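PDB 3AII: glutamate--tRNA ligase from Methanothermobacter thermautotrophicus, which probably attaches glutamate to tRNA(Glu), activating it with ATP to glutamyl-adenylate before transfer to the acceptor end, and is described as non-discriminating. Local coordinates for residues G353-R356 against A357-R360; E481-E485 against L486-M490. All coordinates share one frame; numbering follows the deposited sequence.

Contact 1. Residues G353-R356 against A357-R360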
ATOM      1  N   GLY A 353       1.061  -2.346   6.056  1.00 30.65           N
ATOM      2  CA  GLY A 353       0.294  -2.500   4.834  1.00 30.19           C
ATOM      3  C   GLY A 353       0.847  -1.690   3.674  1.00 22.41           C
ATOM      4  O   GLY A 353       0.127  -1.393   2.726  1.00 25.10           O
ATOM      5  N   THR A 354       2.122  -1.321   3.743  1.00 20.77           N
ATOM      6  CA  THR A 354       2.735  -0.582   2.642  1.00 22.27           C
ATOM      7  C   THR A 354       2.916  -1.486   1.427  1.00 20.97           C
ATOM      8  O   THR A 354       3.017  -2.708   1.561  1.00 19.07           O
ATOM      9  CB  THR A 354       4.114  -0.020   3.025  1.00 22.46           C
ATOM     10  OG1 THR A 354       4.968  -1.089   3.440  1.00 21.80           O
ATOM     11  CG2 THR A 354       3.991   0.982   4.173  1.00 24.51           C
ATOM     12  N   LEU A 355       2.954  -0.888   0.240  1.00 18.69           N
ATOM     13  CA  LEU A 355       3.312  -1.660  -0.949  1.00 16.36           C
ATOM     14  C   LEU A 355       4.701  -2.286  -0.782  1.00 18.99           C
ATOM     15  O   LEU A 355       4.948  -3.408  -1.229  1.00 17.93           O
ATOM     16  CB  LEU A 355       3.249  -0.774  -2.194  1.00 17.46           C
ATOM     17  CG  LEU A 355       1.861  -0.163  -2.444  1.00 16.35           C
ATOM     18  CD1 LEU A 355       1.867   0.603  -3.775  1.00 18.79           C
ATOM     19  CD2 LEU A 355       0.780  -1.231  -2.435  1.00 19.93           C
ATOM     20  N   ARG A 356       5.612  -1.570  -0.132  1.00 17.86           N
ATOM     21  CA  ARG A 356       6.957  -2.104   0.098  1.00 18.29           C
ATOM     22  C   ARG A 356       6.951  -3.372   0.950  1.00 18.61           C
ATOM     23  O   ARG A 356       7.631  -4.351   0.625  1.00 17.57           O
ATOM     24  CB  ARG A 356       7.869  -1.027   0.705  1.00 23.18           C
ATOM     25  CG  ARG A 356       8.254   0.014  -0.337  1.00 20.66           C
ATOM     26  CD  ARG A 356       8.570   1.410   0.216  1.00 22.86           C
ATOM     27  NE  ARG A 356       8.823   2.265  -0.941  1.00 23.15           N
ATOM     28  CZ  ARG A 356      10.025   2.607  -1.378  1.00 26.66           C
ATOM     29  NH1 ARG A 356      11.114   2.234  -0.714  1.00 25.84           N
ATOM     30  NH2 ARG A 356      10.143   3.344  -2.471  1.00 22.46           N
ATOM     31  N   ALA A 357       6.173  -3.369   2.030  1.00 17.30           N
ATOM     32  CA  ALA A 357       6.095  -4.549   2.876  1.00 19.09           C
ATOM     33  C   ALA A 357       5.498  -5.724   2.115  1.00 17.31           C
ATOM     34  O   ALA A 357       6.020  -6.843   2.187  1.00 18.18           O
ATOM     35  CB  ALA A 357       5.281  -4.259   4.133  1.00 25.20           C
ATOM     36  N   ILE A 358       4.404  -5.502   1.388  1.00 18.36           N
ATOM     37  CA  ILE A 358       3.793  -6.645   0.705  1.00 22.26           C
ATOM     38  C   ILE A 358       4.644  -7.149  -0.464  1.00 18.96           C
ATOM     39  O   ILE A 358       4.713  -8.361  -0.706  1.00 17.46           O
ATOM     40  CB  ILE A 358       2.324  -6.422   0.293  1.00 22.93           C
ATOM     41  CG1 ILE A 358       2.180  -5.261  -0.684  1.00 21.17           C
ATOM     42  CG2 ILE A 358       1.458  -6.178   1.526  1.00 26.68           C
ATOM     43  CD1 ILE A 358       0.762  -5.094  -1.208  1.00 35.13           C
ATOM     44  N   ALA A 359       5.314  -6.238  -1.167  1.00 17.04           N
ATOM     45  CA  ALA A 359       6.260  -6.665  -2.205  1.00 17.75           C
ATOM     46  C   ALA A 359       7.375  -7.542  -1.643  1.00 19.74           C
ATOM     47  O   ALA A 359       7.814  -8.509  -2.284  1.00 18.62           O
ATOM     48  CB  ALA A 359       6.848  -5.465  -2.943  1.00 17.04           C
ATOM     49  N   ARG A 360       7.836  -7.213  -0.440  1.00 15.55           N
ATOM     50  CA  ARG A 360       8.944  -7.935   0.157  1.00 14.44           C
ATOM     51  C   ARG A 360       8.529  -9.368   0.486  1.00 15.46           C
ATOM     52  O   ARG A 360       9.373 -10.248   0.567  1.00 16.43           O
ATOM     53  CB  ARG A 360       9.429  -7.220   1.414  1.00 19.55           C
ATOM     54  CG  ARG A 360      10.718  -7.790   1.977  1.00 18.45           C
ATOM     55  CD  ARG A 360      11.022  -7.183   3.344  1.00 21.59           C
ATOM     56  NE  ARG A 360      12.374  -7.512   3.779  1.00 21.07           N
ATOM     57  CZ  ARG A 360      12.894  -7.132   4.937  1.00 27.66           C
ATOM     58  NH1 ARG A 360      12.167  -6.413   5.780  1.00 23.89           N
ATOM     59  NH2 ARG A 360      14.138  -7.469   5.247  1.00 24.05           N
TER
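With chi1 at 57°, Thr-354 swings OG1 in between its own backbone N and carbonyl carbon, and from there the hydroxyl oxygen accepts the N-H of Ala-357 at 2.9 Å, with an angle of 156° at the hydrogen. This is an N-cap: Thr-354 stands immediately before helix 355-360, and its side chain caps the Ala-357 amide in the first turn. The same oxygen lies 3.3 Å from Ala-357 CB and is hydrogen-bonded to Trp-347 O as well, which ties the cap to the preceding loop. Without the hydroxyl, as with an alanine in its place, the Ala-357 amide would probably lose this acceptor, and the tie to Trp-347 would go with it. Ordinary helical bonds follow, Ile-358 N to Thr-354 O at 3.1 Å and Ala-359 N to Leu-355 O at 2.9 Å. Leu-355 and Ile-358 run side by side, CD2 of the leucine 4.1 Å from CD1 of the isoleucine. Within the catalytic domain, this apolar pair faces helix 111-126, at Ala-114 and Ile-111, while Leu-355 and Ala-359 also touch Trp-157 of helix 147-158. Arg-356 salt-bridges Asp-154 of that helix, and Arg-360 reaches Asp-540 on strand 535-541.

Contact 2. Residues E481-E485 against L486-M490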
ATOM      1  N   GLU A 481      -0.089 -47.812  -2.164  1.00 35.99           N
ATOM      2  CA  GLU A 481      -1.196 -48.643  -1.694  1.00 35.41           C
ATOM      3  C   GLU A 481      -1.044 -48.986  -0.218  1.00 28.74           C
ATOM      4  O   GLU A 481      -2.012 -48.930   0.539  1.00 34.24           O
ATOM      5  CB  GLU A 481      -1.328 -49.918  -2.531  1.00 47.29           C
ATOM      6  CG  GLU A 481      -1.957 -49.702  -3.904  1.00 54.22           C
ATOM      7  CD  GLU A 481      -3.448 -49.394  -3.832  1.00 80.95           C
ATOM      8  OE1 GLU A 481      -4.224 -50.053  -4.558  1.00 86.13           O
ATOM      9  OE2 GLU A 481      -3.846 -48.500  -3.053  1.00 75.39           O
ATOM     10  N   GLU A 482       0.173 -49.334   0.190  1.00 29.70           N
ATOM     11  CA  GLU A 482       0.443 -49.596   1.596  1.00 25.80           C
ATOM     12  C   GLU A 482       0.109 -48.342   2.402  1.00 23.97           C
ATOM     13  O   GLU A 482      -0.474 -48.422   3.480  1.00 25.44           O
ATOM     14  CB  GLU A 482       1.903 -49.995   1.816  1.00 28.25           C
ATOM     15  CG  GLU A 482       2.443 -51.002   0.806  1.00 44.44           C
ATOM     16  CD  GLU A 482       1.626 -52.277   0.745  1.00 62.76           C
ATOM     17  OE1 GLU A 482       0.957 -52.605   1.748  1.00 47.04           O
ATOM     18  OE2 GLU A 482       1.655 -52.952  -0.307  1.00 69.33           O
ATOM     19  N   ALA A 483       0.472 -47.179   1.875  1.00 26.05           N
ATOM     20  CA  ALA A 483       0.183 -45.934   2.576  1.00 24.84           C
ATOM     21  C   ALA A 483      -1.325 -45.757   2.769  1.00 22.75           C
ATOM     22  O   ALA A 483      -1.784 -45.336   3.828  1.00 21.65           O
ATOM     23  CB  ALA A 483       0.773 -44.738   1.821  1.00 25.39           C
ATOM     24  N   ARG A 484      -2.094 -46.061   1.728  1.00 28.34           N
ATOM     25  CA  ARG A 484      -3.548 -45.973   1.815  1.00 34.10           C
ATOM     26  C   ARG A 484      -4.107 -46.971   2.827  1.00 34.74           C
ATOM     27  O   ARG A 484      -5.035 -46.660   3.571  1.00 32.64           O
ATOM     28  CB  ARG A 484      -4.188 -46.207   0.445  1.00 38.86           C
ATOM     29  CG  ARG A 484      -4.094 -45.029  -0.512  1.00 55.83           C
ATOM     30  CD  ARG A 484      -4.734 -45.379  -1.849  1.00 64.92           C
ATOM     31  NE  ARG A 484      -5.092 -44.195  -2.624  1.00 69.84           N
ATOM     32  CZ  ARG A 484      -5.747 -44.231  -3.779  1.00 87.79           C
ATOM     33  NH1 ARG A 484      -6.116 -45.396  -4.299  1.00 89.33           N
ATOM     34  NH2 ARG A 484      -6.036 -43.105  -4.417  1.00 98.67           N
ATOM     35  N   GLU A 485      -3.532 -48.167   2.855  1.00 35.09           N
ATOM     36  CA  GLU A 485      -3.978 -49.198   3.778  1.00 32.04           C
ATOM     37  C   GLU A 485      -3.720 -48.767   5.230  1.00 40.00           C
ATOM     38  O   GLU A 485      -4.531 -49.025   6.115  1.00 33.34           O
ATOM     39  CB  GLU A 485      -3.300 -50.537   3.450  1.00 30.83           C
ATOM     40  CG  GLU A 485      -3.507 -51.001   1.994  1.00 41.20           C
ATOM     41  CD  GLU A 485      -3.291 -52.499   1.791  1.00 77.12           C
ATOM     42  OE1 GLU A 485      -4.210 -53.284   2.104  1.00 67.24           O
ATOM     43  OE2 GLU A 485      -2.212 -52.895   1.299  1.00 71.33           O
ATOM     44  N   LEU A 486      -2.600 -48.090   5.467  1.00 33.48           N
ATOM     45  CA  LEU A 486      -2.287 -47.569   6.801  1.00 29.10           C
ATOM     46  C   LEU A 486      -3.142 -46.376   7.217  1.00 29.43           C
ATOM     47  O   LEU A 486      -3.265 -46.074   8.406  1.00 29.49           O
ATOM     48  CB  LEU A 486      -0.825 -47.127   6.867  1.00 28.44           C
ATOM     49  CG  LEU A 486       0.295 -48.146   6.963  1.00 27.90           C
ATOM     50  CD1 LEU A 486       1.623 -47.406   6.979  1.00 29.93           C
ATOM     51  CD2 LEU A 486       0.135 -48.987   8.234  1.00 27.40           C
ATOM     52  N   GLY A 487      -3.705 -45.672   6.244  1.00 24.93           N
ATOM     53  CA  GLY A 487      -4.294 -44.380   6.519  1.00 25.54           C
ATOM     54  C   GLY A 487      -3.205 -43.376   6.865  1.00 26.84           C
ATOM     55  O   GLY A 487      -3.409 -42.474   7.673  1.00 28.90           O
ATOM     56  N   ALA A 488      -2.038 -43.529   6.243  1.00 24.78           N
ATOM     57  CA  ALA A 488      -0.914 -42.633   6.514  1.00 24.22           C
ATOM     58  C   ALA A 488      -1.205 -41.188   6.117  1.00 29.30           C
ATOM     59  O   ALA A 488      -1.808 -40.926   5.077  1.00 27.73           O
ATOM     60  CB  ALA A 488       0.346 -43.128   5.807  1.00 19.06           C
ATOM     61  N   SER A 489      -0.759 -40.253   6.949  1.00 19.57           N
ATOM     62  CA  SER A 489      -0.857 -38.831   6.627  1.00 21.63           C
ATOM     63  C   SER A 489       0.400 -38.375   5.888  1.00 25.48           C
ATOM     64  O   SER A 489       1.506 -38.747   6.271  1.00 18.51           O
ATOM     65  CB  SER A 489      -1.031 -38.004   7.900  1.00 29.93           C
ATOM     66  OG  SER A 489      -2.319 -38.198   8.455  1.00 33.77           O
ATOM     67  N   MET A 490       0.236 -37.572   4.838  1.00 21.46           N
ATOM     68  CA  MET A 490       1.403 -37.083   4.092  1.00 17.42           C
ATOM     69  C   MET A 490       2.165 -36.074   4.933  1.00 18.95           C
ATOM     70  O   MET A 490       1.568 -35.269   5.653  1.00 22.19           O
ATOM     71  CB  MET A 490       0.986 -36.415   2.772  1.00 20.22           C
ATOM     72  CG  MET A 490       0.243 -37.311   1.805  1.00 40.93           C
ATOM     73  SD  MET A 490       1.273 -38.611   1.099  1.00 44.44           S
ATOM     74  CE  MET A 490       2.430 -37.678   0.112  1.00 58.54           C
TER
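Ala-488 N donates to Ala-483 O across the end of helix 480-486, at 3.0 Å and with a nearly straight N-H (163°). One residue earlier, Gly-487 N bonds to Arg-484 O at 3.1 Å; this donor sits above the carbonyl plane, well off the lone pairs, so the bond is less favourably directed than its companion. Together the two bonds make a Schellman motif, with Gly-487 as the C-prime residue. Its phi of 69° takes the backbone into the left-handed region and ends the helix, a conformation that costs a residue without CB little. The last regular helical bond, from Leu-486 N to Glu-482 O at 2.9 Å, precedes this break.

Side chains gather round this backbone core. The methyl groups of Ala-483 and Ala-488 meet with their CB atoms 4.3 Å apart, an apolar contact spanning the motif. Leu-486 lays CB and CG against Glu-482 O, each 3.6 Å away; chi1 of -75° sets CG beside the backbone N, which itself bonds to that oxygen.

Farther out, Pro-457 touches both Leu-486 and Ala-488, and Asn-465 touches Ala-483 and Leu-486, seating the turn on strands 456-460 and 464-469. Ser-489 then joins strand 456-460 through backbone hydrogen bonds with Pro-457 and Arg-459. The chemistry is thus that of a helix C-cap: the amides of Gly-487 and Ala-488 engage the carbonyls of Arg-484 and Ala-483, and a small apolar contact accompanies the redirection of the chain into strand 489-495.

From the N terminus, the chain first reaches contact 1, where 353-356 runs directly into 357-360 in the catalytic domain, and later contact 2, where 481-485 runs into 486-490 in the C-terminal region, which probably contacts the anticodon. Each closes only a local turn, so the two are in series and neither nest nor cross. Contact 1 starts a helix lying among helices 111-126 and 147-158, with a link to strand 535-541; contact 2 finishes one and leads into strand 489-495, beside strand 456-460. Strands 402-408 and 410-416 are among the elements between them in sequence. The centres of contact 1 and contact 2 are about 41 Å apart, and the nearest atoms of contact 1 and contact 2 about 27 Å.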